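Local coordinates for enoyl-CoA hydratase carB homologue (Streptomyces cattleya, PDB 5O34), which probably acts as a crotonase-family carboxymethylproline synthase, making a proline-derived precursor of the carbapenem ring system in thienamycin biosynthesis, at residues L51-A56 / L236-S241; I55-F60 / V94-A99; A145-A150 / V224-L229. One frame throughout, in Å; residues are numbered along the deposited sequence.

Interaction 1: L51-A56 / L236-S241; sequences LGDGIA and LARTIS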
loop_
_atom_site.group_PDB
_atom_site.type_symbol
_atom_site.label_atom_id
_atom_site.label_comp_id
_atom_site.label_asym_id
_atom_site.label_seq_id
_atom_site.Cartn_x
_atom_site.Cartn_y
_atom_site.Cartn_z
ATOM N N LEU A 51 -19.757 -16.506 23.246
ATOM C CA LEU A 51 -18.771 -17.148 24.109
ATOM C C LEU A 51 -18.646 -16.323 25.401
ATOM O O LEU A 51 -17.798 -16.590 26.247
ATOM C CB LEU A 51 -17.432 -17.394 23.384
ATOM C CG LEU A 51 -17.501 -18.041 21.976
ATOM C CD1 LEU A 51 -16.153 -18.446 21.523
ATOM C CD2 LEU A 51 -18.379 -19.283 21.933
ATOM N N GLY A 52 -19.545 -15.345 25.530
ATOM C CA GLY A 52 -19.788 -14.528 26.711
ATOM C C GLY A 52 -18.749 -13.593 27.298
ATOM O O GLY A 52 -18.912 -13.175 28.451
ATOM N N ASP A 53 -17.708 -13.226 26.543
ATOM C CA ASP A 53 -16.744 -12.229 27.031
ATOM C C ASP A 53 -17.028 -10.928 26.264
ATOM O O ASP A 53 -16.424 -9.884 26.522
ATOM C CB ASP A 53 -15.296 -12.690 26.776
ATOM C CG ASP A 53 -14.887 -13.943 27.525
ATOM O OD1 ASP A 53 -14.298 -13.812 28.627
ATOM O OD2 ASP A 53 -15.121 -15.058 26.993
ATOM N N GLY A 54 -17.993 -11.033 25.355
ATOM C CA GLY A 54 -18.400 -10.038 24.376
ATOM C C GLY A 54 -18.111 -10.608 22.997
ATOM O O GLY A 54 -18.264 -9.918 21.991
ATOM N N ILE A 55 -17.688 -11.888 22.952
ATOM C CA ILE A 55 -17.301 -12.606 21.736
ATOM C C ILE A 55 -18.454 -13.383 21.105
ATOM O O ILE A 55 -19.090 -14.199 21.769
ATOM C CB ILE A 55 -16.068 -13.530 21.982
ATOM C CG1 ILE A 55 -14.914 -12.772 22.677
ATOM C CG2 ILE A 55 -15.600 -14.234 20.687
ATOM C CD1 ILE A 55 -13.889 -13.678 23.418
ATOM N N ALA A 56 -18.671 -13.167 19.803
ATOM C CA ALA A 56 -19.652 -13.876 19.007
ATOM C C ALA A 56 -18.871 -14.651 17.949
ATOM O O ALA A 56 -18.161 -14.046 17.144
ATOM C CB ALA A 56 -20.608 -12.893 18.347
ATOM N N LEU A 236 -7.226 -13.479 21.254
ATOM C CA LEU A 236 -7.176 -12.155 20.631
ATOM C C LEU A 236 -8.539 -11.457 20.710
ATOM O O LEU A 236 -8.586 -10.263 21.019
ATOM C CB LEU A 236 -6.640 -12.211 19.183
ATOM C CG LEU A 236 -6.627 -10.885 18.389
ATOM C CD1 LEU A 236 -5.717 -9.833 19.032
ATOM C CD2 LEU A 236 -6.230 -11.130 16.970
ATOM N N ALA A 237 -9.637 -12.208 20.476
ATOM C CA ALA A 237 -11.008 -11.681 20.585
ATOM C C ALA A 237 -11.273 -11.144 21.997
ATOM O O ALA A 237 -11.867 -10.077 22.143
ATOM C CB ALA A 237 -12.013 -12.757 20.233
ATOM N N ARG A 238 -10.759 -11.856 23.024
ATOM C CA ARG A 238 -10.841 -11.498 24.440
ATOM C C ARG A 238 -10.096 -10.181 24.709
ATOM O O ARG A 238 -10.640 -9.312 25.395
ATOM C CB ARG A 238 -10.274 -12.637 25.306
ATOM C CG ARG A 238 -11.141 -12.990 26.505
ATOM C CD ARG A 238 -10.830 -14.373 27.047
ATOM N NE ARG A 238 -11.466 -15.441 26.269
ATOM C CZ ARG A 238 -10.826 -16.500 25.778
ATOM N NH1 ARG A 238 -9.517 -16.641 25.964
ATOM N NH2 ARG A 238 -11.489 -17.423 25.098
ATOM N N THR A 239 -8.875 -10.016 24.139
ATOM C CA THR A 239 -8.076 -8.783 24.264
ATOM C C THR A 239 -8.838 -7.580 23.653
ATOM O O THR A 239 -8.974 -6.543 24.314
ATOM C CB THR A 239 -6.678 -8.982 23.644
ATOM O OG1 THR A 239 -6.004 -10.056 24.312
ATOM C CG2 THR A 239 -5.819 -7.712 23.703
ATOM N N ILE A 240 -9.353 -7.743 22.407
ATOM C CA ILE A 240 -10.122 -6.705 21.703
ATOM C C ILE A 240 -11.370 -6.353 22.509
ATOM O O ILE A 240 -11.625 -5.171 22.744
ATOM C CB ILE A 240 -10.444 -7.055 20.218
ATOM C CG1 ILE A 240 -9.151 -7.377 19.417
ATOM C CG2 ILE A 240 -11.222 -5.908 19.567
ATOM C CD1 ILE A 240 -9.351 -8.019 18.033
ATOM N N SER A 241 -12.094 -7.388 22.997
ATOM C CA SER A 241 -13.297 -7.231 23.821
ATOM C C SER A 241 -13.048 -6.462 25.123
ATOM O O SER A 241 -13.937 -5.751 25.582
ATOM C CB SER A 241 -13.925 -8.583 24.117
ATOM O OG SER A 241 -15.286 -8.407 24.464
#
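Ser241 reaches from the helix segment 236-241 to the backbone carbonyl of Asp53 in the turn 51-56, while Ile55 of the turn presses in the other direction onto Ala237. The Ser241 OG lies anti to its backbone N (chi1 -159°), which sends the hydroxyl outward from the helix to donate to Asp53 O at 2.8 Å. It approaches that carbonyl from above its plane, 41° out of it. Gly54 follows directly, and without a side chain there OG comes to 3.5 Å from Gly54 CA.

One residue on, Ile55 points at the helix. Its branches close round the Ala237 methyl: CG1 is 3.8 Å from Ala237 CB and CG2 3.9 Å, while the terminal CD1 reaches on to lie 3.6 Å from Arg238 N. The segment 51-54 is the turn of a beta hairpin joining antiparallel strands 47-50 and 55-59 at the edge of the crotonase-fold sheet, closed by Leu51 N to Ile55 O. Helix 229-242 packs against this sheet through Ala237, which also touches Val94 and Ile143. Further round the helix, Leu236 and Ile240 meet Thr205 and Leu204 of a second subunit, and Ser241 O receives a bond from Arg91 NE.

The outer margin is polar. The side chains of Arg238 and Asp53 cross obliquely, and the aliphatic CG and CD of the arginine lie alongside the carboxylate, both 3.9 Å from Asp53 OD1. A bend at chi3 then turns NE. The salt bridge itself is long, Arg238 NE to Asp53 OD2 at 3.7 Å, with OD2 at the edge of the guanidinium and the carboxylate and guanidinium planes 56° apart.

Interaction 2: I55-F60 / V94-A99; sequences IALAEF and VLYGGA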
loop_
_atom_site.group_PDB
_atom_site.type_symbol
_atom_site.label_atom_id
_atom_site.label_comp_id
_atom_site.label_asym_id
_atom_site.label_seq_id
_atom_site.Cartn_x
_atom_site.Cartn_y
_atom_site.Cartn_z
ATOM N N ILE A 55 -17.688 -11.888 22.952
ATOM C CA ILE A 55 -17.301 -12.606 21.736
ATOM C C ILE A 55 -18.454 -13.383 21.105
ATOM O O ILE A 55 -19.090 -14.199 21.769
ATOM C CB ILE A 55 -16.068 -13.530 21.982
ATOM C CG1 ILE A 55 -14.914 -12.772 22.677
ATOM C CG2 ILE A 55 -15.600 -14.234 20.687
ATOM C CD1 ILE A 55 -13.889 -13.678 23.418
ATOM N N ALA A 56 -18.671 -13.167 19.803
ATOM C CA ALA A 56 -19.652 -13.876 19.007
ATOM C C ALA A 56 -18.871 -14.651 17.949
ATOM O O ALA A 56 -18.161 -14.046 17.144
ATOM C CB ALA A 56 -20.608 -12.893 18.347
ATOM N N LEU A 57 -18.937 -15.985 18.000
ATOM C CA LEU A 57 -18.263 -16.854 17.046
ATOM C C LEU A 57 -19.255 -17.251 15.969
ATOM O O LEU A 57 -20.216 -17.965 16.246
ATOM C CB LEU A 57 -17.632 -18.087 17.747
ATOM C CG LEU A 57 -17.153 -19.291 16.889
ATOM C CD1 LEU A 57 -16.110 -18.883 15.858
ATOM C CD2 LEU A 57 -16.556 -20.362 17.766
ATOM N N ALA A 58 -19.033 -16.753 14.747
ATOM C CA ALA A 58 -19.847 -17.046 13.573
ATOM C C ALA A 58 -19.140 -18.161 12.808
ATOM O O ALA A 58 -17.927 -18.100 12.609
ATOM C CB ALA A 58 -19.991 -15.804 12.707
ATOM N N GLU A 59 -19.892 -19.198 12.420
ATOM C CA GLU A 59 -19.362 -20.391 11.766
ATOM C C GLU A 59 -20.060 -20.665 10.443
ATOM O O GLU A 59 -21.248 -20.380 10.305
ATOM C CB GLU A 59 -19.575 -21.577 12.708
ATOM C CG GLU A 59 -18.490 -22.636 12.705
ATOM C CD GLU A 59 -18.722 -23.739 13.726
ATOM O OE1 GLU A 59 -19.664 -23.619 14.545
ATOM O OE2 GLU A 59 -17.950 -24.726 13.711
ATOM N N PHE A 60 -19.332 -21.252 9.483
ATOM C CA PHE A 60 -19.890 -21.612 8.181
ATOM C C PHE A 60 -20.410 -23.045 8.231
ATOM O O PHE A 60 -19.626 -23.997 8.276
ATOM C CB PHE A 60 -18.869 -21.391 7.049
ATOM C CG PHE A 60 -18.458 -19.945 6.844
ATOM C CD1 PHE A 60 -19.371 -19.004 6.375
ATOM C CD2 PHE A 60 -17.149 -19.537 7.075
ATOM C CE1 PHE A 60 -18.988 -17.676 6.171
ATOM C CE2 PHE A 60 -16.765 -18.208 6.858
ATOM C CZ PHE A 60 -17.687 -17.288 6.404
ATOM N N VAL A 94 -15.723 -13.276 15.587
ATOM C CA VAL A 94 -14.763 -14.242 15.069
ATOM C C VAL A 94 -15.462 -15.068 13.989
ATOM O O VAL A 94 -16.407 -15.797 14.289
ATOM C CB VAL A 94 -14.116 -15.141 16.171
ATOM C CG1 VAL A 94 -13.146 -16.165 15.569
ATOM C CG2 VAL A 94 -13.410 -14.301 17.228
ATOM N N LEU A 95 -15.011 -14.924 12.733
ATOM C CA LEU A 95 -15.474 -15.686 11.579
ATOM C C LEU A 95 -14.551 -16.886 11.473
ATOM O O LEU A 95 -13.328 -16.726 11.418
ATOM C CB LEU A 95 -15.405 -14.854 10.296
ATOM C CG LEU A 95 -16.717 -14.318 9.745
ATOM C CD1 LEU A 95 -16.463 -13.488 8.500
ATOM C CD2 LEU A 95 -17.704 -15.452 9.437
ATOM N N TYR A 96 -15.131 -18.086 11.492
ATOM C CA TYR A 96 -14.375 -19.329 11.517
ATOM C C TYR A 96 -14.928 -20.351 10.533
ATOM O O TYR A 96 -16.141 -20.575 10.474
ATOM C CB TYR A 96 -14.374 -19.832 12.970
ATOM C CG TYR A 96 -13.667 -21.133 13.253
ATOM C CD1 TYR A 96 -12.292 -21.253 13.079
ATOM C CD2 TYR A 96 -14.344 -22.201 13.832
ATOM C CE1 TYR A 96 -11.627 -22.440 13.380
ATOM C CE2 TYR A 96 -13.690 -23.385 14.155
ATOM C CZ TYR A 96 -12.329 -23.501 13.928
ATOM O OH TYR A 96 -11.680 -24.674 14.229
ATOM N N GLY A 97 -14.026 -20.917 9.736
ATOM C CA GLY A 97 -14.355 -21.905 8.713
ATOM C C GLY A 97 -14.640 -23.301 9.235
ATOM O O GLY A 97 -15.378 -24.059 8.597
ATOM N N GLY A 98 -14.052 -23.636 10.382
ATOM C CA GLY A 98 -14.186 -24.948 11.007
ATOM C C GLY A 98 -12.842 -25.610 11.250
ATOM O O GLY A 98 -11.802 -24.946 11.168
ATOM N N ALA A 99 -12.848 -26.923 11.550
ATOM C CA ALA A 99 -11.619 -27.684 11.809
ATOM C C ALA A 99 -11.048 -28.280 10.519
ATOM O O ALA A 99 -11.666 -29.172 9.922
ATOM C CB ALA A 99 -11.875 -28.775 12.841
#
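Leu57, Ala58 and Glu59 run parallel to Val94, Leu95 and Tyr96, one beside the other in that order, the axes of the two short strands 4.8 Å apart at closest approach and 23° from parallel. Bonds alternate between them: Val94 N donates to Ala56 O, Ala58 N to Val94 O at 2.8 Å and Tyr96 N to Ala58 O, while Phe60 N to Tyr96 O, at 3.4 Å, is weak.

On the face of Leu57, Val94 and Tyr96, the Leu57 CG is anti to its backbone N (chi1 166°), and a chi2 of 58° places CD1 across the neighbouring strand, 3.5 Å from Tyr96 CB and 4.0 Å from Val94 CG1. Val94 CG2 lies beside Ile55 CG2, both side chains pointing the same way. The Tyr96 ring carries Gly98 N 3.6 Å above its centre. On the other face Leu95 CD2 meets the Phe60 ring at CZ (3.5 Å) and also nears Ala58 CB; helix 71-86 covers this side through Leu80 and Leu77, and Phe103 packs edge-to-face on Phe60. With that helix linking strands 55-59 and 92-96, the arrangement is a beta-alpha-beta crossover within the spiral of beta-beta-alpha units that makes up the crotonase fold.

Interaction 3: A145-A150 / V224-L229; sequences AIDGYA and VASPRL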
loop_
_atom_site.group_PDB
_atom_site.type_symbol
_atom_site.label_atom_id
_atom_site.label_comp_id
_atom_site.label_asym_id
_atom_site.label_seq_id
_atom_site.Cartn_x
_atom_site.Cartn_y
_atom_site.Cartn_z
ATOM N N ALA A 145 -10.510 -16.587 11.062
ATOM C CA ALA A 145 -9.653 -17.700 11.494
ATOM C C ALA A 145 -9.664 -18.766 10.397
ATOM O O ALA A 145 -10.686 -19.403 10.146
ATOM C CB ALA A 145 -10.139 -18.258 12.820
ATOM N N ILE A 146 -8.535 -18.868 9.679
ATOM C CA ILE A 146 -8.338 -19.711 8.497
ATOM C C ILE A 146 -7.465 -20.950 8.818
ATOM O O ILE A 146 -6.314 -20.806 9.234
ATOM C CB ILE A 146 -7.793 -18.823 7.327
ATOM C CG1 ILE A 146 -8.618 -17.510 7.195
ATOM C CG2 ILE A 146 -7.772 -19.586 6.004
ATOM C CD1 ILE A 146 -8.055 -16.384 6.268
ATOM N N ASP A 147 -8.046 -22.157 8.674
ATOM C CA ASP A 147 -7.378 -23.445 8.940
ATOM C C ASP A 147 -7.134 -24.251 7.673
ATOM O O ASP A 147 -6.580 -25.352 7.730
ATOM C CB ASP A 147 -8.176 -24.308 9.941
ATOM C CG ASP A 147 -7.328 -25.211 10.844
ATOM O OD1 ASP A 147 -6.177 -25.539 10.466
ATOM O OD2 ASP A 147 -7.812 -25.587 11.925
ATOM N N GLY A 148 -7.548 -23.711 6.541
ATOM C CA GLY A 148 -7.365 -24.386 5.269
ATOM C C GLY A 148 -7.334 -23.417 4.119
ATOM O O GLY A 148 -6.858 -22.290 4.251
ATOM N N TYR A 149 -7.845 -23.861 2.990
ATOM C CA TYR A 149 -7.935 -23.065 1.784
ATOM C C TYR A 149 -8.900 -21.873 1.928
ATOM O O TYR A 149 -9.977 -22.003 2.508
ATOM C CB TYR A 149 -8.379 -23.948 0.621
ATOM C CG TYR A 149 -7.259 -24.667 -0.093
ATOM C CD1 TYR A 149 -6.820 -25.918 0.337
ATOM C CD2 TYR A 149 -6.695 -24.138 -1.250
ATOM C CE1 TYR A 149 -5.826 -26.613 -0.356
ATOM C CE2 TYR A 149 -5.713 -24.828 -1.959
ATOM C CZ TYR A 149 -5.275 -26.063 -1.507
ATOM O OH TYR A 149 -4.293 -26.733 -2.202
ATOM N N ALA A 150 -8.483 -20.715 1.401
ATOM C CA ALA A 150 -9.250 -19.472 1.303
ATOM C C ALA A 150 -9.065 -19.071 -0.164
ATOM O O ALA A 150 -8.001 -18.590 -0.563
ATOM C CB ALA A 150 -8.683 -18.415 2.248
ATOM N N VAL A 224 -0.195 -19.344 13.260
ATOM C CA VAL A 224 -0.133 -20.244 14.421
ATOM C C VAL A 224 -0.167 -21.680 13.926
ATOM O O VAL A 224 -0.574 -21.934 12.789
ATOM C CB VAL A 224 -1.263 -20.030 15.471
ATOM C CG1 VAL A 224 -1.014 -18.806 16.343
ATOM C CG2 VAL A 224 -2.645 -19.994 14.828
ATOM N N ALA A 225 0.216 -22.623 14.793
ATOM C CA ALA A 225 0.135 -24.053 14.502
ATOM C C ALA A 225 -1.352 -24.426 14.535
ATOM O O ALA A 225 -2.085 -23.894 15.377
ATOM C CB ALA A 225 0.883 -24.833 15.572
ATOM N N SER A 226 -1.798 -25.312 13.622
ATOM C CA SER A 226 -3.195 -25.772 13.538
ATOM C C SER A 226 -3.857 -26.095 14.913
ATOM O O SER A 226 -4.960 -25.591 15.132
ATOM C CB SER A 226 -3.332 -26.958 12.585
ATOM O OG SER A 226 -2.693 -26.729 11.339
ATOM N N PRO A 227 -3.220 -26.838 15.876
ATOM C CA PRO A 227 -3.900 -27.118 17.161
ATOM C C PRO A 227 -4.240 -25.908 18.054
ATOM O O PRO A 227 -5.082 -26.035 18.950
ATOM C CB PRO A 227 -2.920 -28.071 17.870
ATOM C CG PRO A 227 -1.568 -27.735 17.278
ATOM C CD PRO A 227 -1.916 -27.538 15.823
ATOM N N ARG A 228 -3.627 -24.742 17.806
ATOM C CA ARG A 228 -3.850 -23.541 18.618
ATOM C C ARG A 228 -4.622 -22.413 17.875
ATOM O O ARG A 228 -4.791 -21.326 18.442
ATOM C CB ARG A 228 -2.485 -23.035 19.131
ATOM C CG ARG A 228 -2.518 -22.205 20.408
ATOM C CD ARG A 228 -1.221 -21.428 20.533
ATOM N NE ARG A 228 -1.278 -20.411 21.585
ATOM C CZ ARG A 228 -0.232 -19.700 21.999
ATOM N NH1 ARG A 228 0.966 -19.892 21.458
ATOM N NH2 ARG A 228 -0.375 -18.799 22.962
ATOM N N LEU A 229 -5.103 -22.673 16.633
ATOM C CA LEU A 229 -5.802 -21.674 15.802
ATOM C C LEU A 229 -7.003 -20.982 16.497
ATOM O O LEU A 229 -6.973 -19.755 16.651
ATOM C CB LEU A 229 -6.227 -22.221 14.418
ATOM C CG LEU A 229 -6.965 -21.202 13.509
ATOM C CD1 LEU A 229 -6.036 -20.100 13.010
ATOM C CD2 LEU A 229 -7.614 -21.873 12.348
#
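Leu229 CG stands anti to its backbone N (chi1 -180°), extending the side chain towards strand 142-146, while an Asp147 chi1 of -148°, well away from a staggered value, sets its CG 3.7 Å from Leu229 CD2. The two side chains slide past each other in opposite directions. In the crotonase fold this is the place where strand 142-146 leaves the main sheet and where the chain, having completed the last strand 222-224, turns into helix 229-242.

The CD2 methyl of Leu229 does most of the touching. It lies 3.5 Å from Asp147 CB and at the same distance from Ile146 O, with Asp147 OD2 at 3.7 Å, so that the leucine tip is set against the end of the strand, between its carbonyl and the root of the aspartate. The other methyl, CD1, is 3.9 Å from Ile146 O. Further back along the strand, Ala145 CB points towards the leucine and comes to 4.4 Å from Leu229 CG, and Leu165 of the next strand packs on the leucine as well. The contact is mostly buried and is made by the leucine methyls against backbone and the Asp147 side chain; from here the chain passes through Gly148 into the small sheet that begins with strand 149-151.

The turn before the helix is braced within itself by Arg228 N to Ala225 O at 3.0 Å. Its Ser226 borders the polar end of Asp147, whose OD1 is hydrogen-bonded to Ser167 OG on strand 163-167. Towards Ser226 the approach is looser: Asp147 OD1 lies 3.8 Å from both CB and OG of the serine.

Interactions 1 and 3 seat the two ends of helix 229-242 on the main sheet, while interaction 2 joins two strands of that sheet between them. Interactions 1 and 2 share Ile55 and Ala56 and meet where Ala237 CB packs on Val94 CG2; interactions 2 and 3 meet through Tyr96, whose ring touches Ala145 and Leu229, and through a probable hydrogen bond of Ala145 N to Leu95 O. All three are mainly buried, yet their chemistry differs: repeated backbone bonds in interaction 2, one serine hydroxyl plus a long ion pair of the exposed Arg238 in interaction 1, and leucine methyls against a strand end and an aspartate in interaction 3. The centres of interactions 1 and 3 lie about 19 Å apart.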